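Local coordinates for nicotinate-nucleotide--dimethylbenzimidazole phosphoribosyltransferase (Thermus thermophilus HB8, PDB 1WX1), which probably transfers the phosphoribosyl group of nicotinate mononucleotide to 5,6-dimethylbenzimidazole, making alpha-ribazole 5'-phosphate for cobalamin biosynthesis, at residues A92-Y97 against L310-L315; R46-V51 against R148-E153. All coordinates share one frame; numbering follows the deposited sequence.

Contact 1. Residues A92-Y97 against L310-L315; sequences ADCAVY and LAMPLL
C94 and M312 meet sulfur to sulfur, SG of the cysteine lying 3.6 Å from SD of the methionine. The contact is apolar, and it illustrates how a long flexible side chain can bring a helix into touch with the start of a strand. M312 has CG anti to its carbonyl carbon (chi1 -67°) and runs extended beyond it, which carries the thioether out from the helix to the cysteine. There SG is also 3.7 Å from the terminal methyl CE of M312, while CB of C94 stands 3.8 Å from SD, so the cysteine side chain lies alongside the outer end of the methionine. Both residues are buried.

A second patch lies just before the strand. CB of A92 points at the helix and rests against the ring of P313, 3.9 Å from CG and almost as near to CD. The proline has no N-H to give to the preceding turn, and the helix is kinked here.

Between these two patches the chain turns its polar side to solvent: D93 is exposed, hardly touches 310-315, and forms a salt bridge with R46. P313, itself partly exposed, also packs on P313 of the second subunit, so this margin lies next to the dimer interface. Inward, M312 continues over L157 and A159 of strand 157-163, and C94 over V49 of strand 47-54. Helix 306-321 thus lies against one face of the parallel sheet, the helix-on-sheet packing of an alpha/beta fold, spanning neighbouring strands near their N-terminal ends.

Contact 2. Residues R46-V51 against R148-E153; sequences RGAVVV and RRAIAE
A48 and V50 offer their side chains to a single methyl group, that of A150. The apolar interactions come down to two approaches: CB of A48 is 3.9 Å from CB of A150, and CG2 of V50 is 4.2 Å from the same carbon. With CG1 of V50 anti to the backbone N (chi1 177°), it is the other branch that reaches the helix. Residues two apart on a strand point to the same face, and here A150 touches both, while V49 between them points to the far side. Small side chains on both partners allow a close approach, the CA atoms of A48 and A150 being 6.3 Å apart.

The polar interactions lie within 148-153, at the end of the helix, rather than across the contact. R149 and E153, one turn apart, form a salt bridge in which NE meets OE2 at 3.3 Å; as a hydrogen bond it is weak, although the N-H points at the oxygen at 163°. OE2 lies in the plane of the guanidinium, at its edge. The other carboxylate oxygen, OE1, is hydrogen-bonded to OH of Y97, and NH2 of R149 bonds to the carbonyl O of P111, so both charged groups tie the helix end to its surroundings.

Y97 of strand 94-100 also packs on A48 and A150. Helix 133-152 therefore covers two adjacent strands, 47-54 and 94-100, as helices do on either face of the parallel sheet in an alpha/beta fold, just before the chain turns into strand 157-163, which pairs with A48 on its other side.

Overall arrangement
From the N terminus, after two helices, the chain lays down strand 47-54, part of contact 2 and the neighbour of contact 1's strand in the sheet, then strand 94-100. Contact 2 closes when helix 133-152 returns to the first of these, a loop of 96 residues; contact 1 closes far later, after 212 residues, when helix 306-321 reaches the second. Because the segments alternate, the two loops cross rather than nest. They load opposite faces of one parallel, Rossmann-type sheet, and the strands join them through Y97 O and V51 N, 2.8 Å apart, probably hydrogen-bonded. The two early strands are thus covered by helix 133-152 on one face and helix 306-321 on the other.

Contact 1. Residues A92-Y97 against L310-L315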
loop_
_atom_site.group_PDB
_atom_site.type_symbol
_atom_site.label_atom_id
_atom_site.label_comp_id
_atom_site.label_asym_id
_atom_site.label_seq_id
_atom_site.Cartn_x
_atom_site.Cartn_y
_atom_site.Cartn_z
ATOM N N ALA A 92 5.939 -6.268 7.832
ATOM C CA ALA A 92 4.495 -6.471 7.890
ATOM C C ALA A 92 3.990 -7.429 8.969
ATOM O O ALA A 92 2.839 -7.876 8.903
ATOM C CB ALA A 92 3.997 -6.933 6.525
ATOM N N ASP A 93 4.827 -7.729 9.961
ATOM C CA ASP A 93 4.461 -8.646 11.050
ATOM C C ASP A 93 3.805 -9.892 10.470
ATOM O O ASP A 93 2.651 -10.222 10.766
ATOM C CB ASP A 93 3.517 -7.961 12.045
ATOM C CG ASP A 93 3.166 -8.854 13.229
ATOM O OD1 ASP A 93 4.042 -9.617 13.690
ATOM O OD2 ASP A 93 2.018 -8.791 13.710
ATOM N N CYS A 94 4.569 -10.586 9.643
ATOM C CA CYS A 94 4.092 -11.774 8.971
ATOM C C CYS A 94 5.120 -12.891 9.097
ATOM O O CYS A 94 6.291 -12.697 8.776
ATOM C CB CYS A 94 3.858 -11.436 7.495
ATOM S SG CYS A 94 3.296 -12.792 6.459
ATOM N N ALA A 95 4.678 -14.051 9.572
ATOM C CA ALA A 95 5.554 -15.206 9.716
ATOM C C ALA A 95 5.820 -15.783 8.328
ATOM O O ALA A 95 4.955 -15.740 7.455
ATOM C CB ALA A 95 4.886 -16.264 10.604
ATOM N N VAL A 96 7.018 -16.318 8.121
ATOM C CA VAL A 96 7.360 -16.903 6.834
ATOM C C VAL A 96 7.593 -18.398 6.972
ATOM O O VAL A 96 8.395 -18.836 7.793
ATOM C CB VAL A 96 8.639 -16.266 6.228
ATOM C CG1 VAL A 96 9.007 -16.975 4.925
ATOM C CG2 VAL A 96 8.416 -14.779 5.964
ATOM N N TYR A 97 6.867 -19.182 6.185
ATOM C CA TYR A 97 7.031 -20.632 6.188
ATOM C C TYR A 97 7.370 -21.036 4.768
ATOM O O TYR A 97 6.850 -20.451 3.816
ATOM C CB TYR A 97 5.744 -21.349 6.606
ATOM C CG TYR A 97 5.256 -21.012 7.993
ATOM C CD1 TYR A 97 4.426 -19.913 8.213
ATOM C CD2 TYR A 97 5.627 -21.791 9.088
ATOM C CE1 TYR A 97 3.975 -19.597 9.491
ATOM C CE2 TYR A 97 5.182 -21.485 10.373
ATOM C CZ TYR A 97 4.357 -20.388 10.565
ATOM O OH TYR A 97 3.921 -20.082 11.828
ATOM N N LEU A 310 3.037 -7.273 1.363
ATOM C CA LEU A 310 3.050 -5.813 1.382
ATOM C C LEU A 310 1.642 -5.264 1.604
ATOM O O LEU A 310 1.470 -4.155 2.107
ATOM C CB LEU A 310 3.600 -5.267 0.064
ATOM C CG LEU A 310 5.103 -5.440 -0.173
ATOM C CD1 LEU A 310 5.463 -4.958 -1.567
ATOM C CD2 LEU A 310 5.873 -4.657 0.883
ATOM N N ALA A 311 0.632 -6.042 1.226
ATOM C CA ALA A 311 -0.757 -5.608 1.382
ATOM C C ALA A 311 -1.359 -5.887 2.758
ATOM O O ALA A 311 -2.429 -5.367 3.086
ATOM C CB ALA A 311 -1.621 -6.256 0.314
ATOM N N MET A 312 -0.685 -6.691 3.572
ATOM C CA MET A 312 -1.233 -7.017 4.885
ATOM C C MET A 312 -1.462 -5.805 5.782
ATOM O O MET A 312 -2.492 -5.720 6.449
ATOM C CB MET A 312 -0.358 -8.057 5.591
ATOM C CG MET A 312 -0.390 -9.415 4.899
ATOM S SD MET A 312 0.476 -10.711 5.821
ATOM C CE MET A 312 -0.017 -12.169 4.904
ATOM N N PRO A 313 -0.511 -4.854 5.821
ATOM C CA PRO A 313 -0.741 -3.685 6.681
ATOM C C PRO A 313 -1.990 -2.916 6.235
ATOM O O PRO A 313 -2.678 -2.305 7.051
ATOM C CB PRO A 313 0.537 -2.866 6.508
ATOM C CG PRO A 313 1.575 -3.916 6.240
ATOM C CD PRO A 313 0.860 -4.844 5.278
ATOM N N LEU A 314 -2.277 -2.945 4.935
ATOM C CA LEU A 314 -3.464 -2.265 4.422
ATOM C C LEU A 314 -4.712 -2.986 4.910
ATOM O O LEU A 314 -5.708 -2.349 5.254
ATOM C CB LEU A 314 -3.462 -2.230 2.893
ATOM C CG LEU A 314 -2.407 -1.350 2.230
ATOM C CD1 LEU A 314 -2.596 -1.402 0.716
ATOM C CD2 LEU A 314 -2.543 0.085 2.733
ATOM N N LEU A 315 -4.665 -4.317 4.945
ATOM C CA LEU A 315 -5.815 -5.076 5.418
ATOM C C LEU A 315 -6.070 -4.775 6.891
ATOM O O LEU A 315 -7.219 -4.659 7.321
ATOM C CB LEU A 315 -5.588 -6.580 5.227
ATOM C CG LEU A 315 -5.358 -7.034 3.782
ATOM C CD1 LEU A 315 -5.239 -8.549 3.731
ATOM C CD2 LEU A 315 -6.503 -6.572 2.911
#

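Contact 2. Residues R46-V51 against R148-E153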
loop_
_atom_site.group_PDB
_atom_site.type_symbol
_atom_site.label_atom_id
_atom_site.label_comp_id
_atom_site.label_asym_id
_atom_site.label_seq_id
_atom_site.Cartn_x
_atom_site.Cartn_y
_atom_site.Cartn_z
ATOM N N ARG A 46 -1.186 -10.847 13.712
ATOM C CA ARG A 46 -0.112 -11.583 13.062
ATOM C C ARG A 46 -0.574 -12.204 11.751
ATOM O O ARG A 46 -1.656 -12.783 11.676
ATOM C CB ARG A 46 0.367 -12.697 13.992
ATOM C CG ARG A 46 1.480 -13.563 13.428
ATOM C CD ARG A 46 2.789 -12.810 13.414
ATOM N NE ARG A 46 3.930 -13.709 13.249
ATOM C CZ ARG A 46 5.175 -13.290 13.050
ATOM N NH1 ARG A 46 5.431 -11.991 12.991
ATOM N NH2 ARG A 46 6.160 -14.165 12.901
ATOM N N GLY A 47 0.250 -12.094 10.720
ATOM C CA GLY A 47 -0.106 -12.693 9.450
ATOM C C GLY A 47 0.903 -13.785 9.154
ATOM O O GLY A 47 1.878 -13.945 9.893
ATOM N N ALA A 48 0.662 -14.558 8.104
ATOM C CA ALA A 48 1.602 -15.598 7.708
ATOM C C ALA A 48 1.567 -15.797 6.198
ATOM O O ALA A 48 0.537 -15.589 5.556
ATOM C CB ALA A 48 1.283 -16.930 8.419
ATOM N N VAL A 49 2.713 -16.159 5.635
ATOM C CA VAL A 49 2.804 -16.451 4.215
ATOM C C VAL A 49 3.510 -17.797 4.104
ATOM O O VAL A 49 4.514 -18.042 4.783
ATOM C CB VAL A 49 3.609 -15.366 3.421
ATOM C CG1 VAL A 49 5.045 -15.260 3.939
ATOM C CG2 VAL A 49 3.628 -15.722 1.931
ATOM N N VAL A 50 2.946 -18.689 3.298
ATOM C CA VAL A 50 3.553 -19.989 3.075
ATOM C C VAL A 50 4.051 -19.950 1.641
ATOM O O VAL A 50 3.263 -19.809 0.702
ATOM C CB VAL A 50 2.543 -21.142 3.237
ATOM C CG1 VAL A 50 3.223 -22.475 2.907
ATOM C CG2 VAL A 50 2.010 -21.166 4.670
ATOM N N VAL A 51 5.362 -20.041 1.484
ATOM C CA VAL A 51 5.980 -20.008 0.167
ATOM C C VAL A 51 6.217 -21.437 -0.298
ATOM O O VAL A 51 7.038 -22.148 0.276
ATOM C CB VAL A 51 7.330 -19.259 0.212
ATOM C CG1 VAL A 51 7.911 -19.131 -1.198
ATOM C CG2 VAL A 51 7.141 -17.888 0.854
ATOM N N ARG A 148 -2.072 -25.193 7.787
ATOM C CA ARG A 148 -2.597 -25.527 9.104
ATOM C C ARG A 148 -1.593 -25.177 10.191
ATOM O O ARG A 148 -1.965 -24.693 11.269
ATOM C CB ARG A 148 -2.961 -27.015 9.193
ATOM C CG ARG A 148 -3.422 -27.470 10.585
ATOM C CD ARG A 148 -4.500 -26.552 11.187
ATOM N NE ARG A 148 -5.656 -26.388 10.310
ATOM C CZ ARG A 148 -6.720 -25.639 10.597
ATOM N NH1 ARG A 148 -6.783 -24.980 11.745
ATOM N NH2 ARG A 148 -7.725 -25.551 9.736
ATOM N N ARG A 149 -0.315 -25.423 9.925
ATOM C CA ARG A 149 0.680 -25.064 10.932
ATOM C C ARG A 149 0.749 -23.552 11.100
ATOM O O ARG A 149 0.910 -23.058 12.204
ATOM C CB ARG A 149 2.060 -25.529 10.589
ATOM C CG ARG A 149 3.034 -25.119 11.687
ATOM C CD ARG A 149 4.416 -25.387 11.199
ATOM N NE ARG A 149 5.466 -24.930 12.089
ATOM C CZ ARG A 149 6.738 -24.845 11.704
ATOM N NH1 ARG A 149 7.088 -25.195 10.466
ATOM N NH2 ARG A 149 7.656 -24.367 12.525
ATOM N N ALA A 150 0.637 -22.813 9.998
ATOM C CA ALA A 150 0.697 -21.352 10.067
ATOM C C ALA A 150 -0.462 -20.868 10.925
ATOM O O ALA A 150 -0.288 -20.020 11.800
ATOM C CB ALA A 150 0.617 -20.732 8.649
ATOM N N ILE A 151 -1.632 -21.454 10.689
ATOM C CA ILE A 151 -2.840 -21.118 11.426
ATOM C C ILE A 151 -2.723 -21.530 12.898
ATOM O O ILE A 151 -3.071 -20.762 13.793
ATOM C CB ILE A 151 -4.070 -21.810 10.788
ATOM C CG1 ILE A 151 -4.244 -21.313 9.347
ATOM C CG2 ILE A 151 -5.331 -21.512 11.600
ATOM C CD1 ILE A 151 -5.221 -22.147 8.515
ATOM N N ALA A 152 -2.232 -22.742 13.145
ATOM C CA ALA A 152 -2.076 -23.234 14.509
ATOM C C ALA A 152 -1.100 -22.352 15.284
ATOM O O ALA A 152 -1.200 -22.215 16.502
ATOM C CB ALA A 152 -1.578 -24.683 14.494
ATOM N N GLU A 153 -0.158 -21.741 14.578
ATOM C CA GLU A 153 0.813 -20.890 15.241
ATOM C C GLU A 153 0.340 -19.447 15.413
ATOM O O GLU A 153 1.096 -18.600 15.871
ATOM C CB GLU A 153 2.147 -20.939 14.500
ATOM C CG GLU A 153 2.616 -22.363 14.261
ATOM C CD GLU A 153 4.117 -22.498 14.273
ATOM O OE1 GLU A 153 4.795 -21.643 13.665
ATOM O OE2 GLU A 153 4.616 -23.468 14.884
#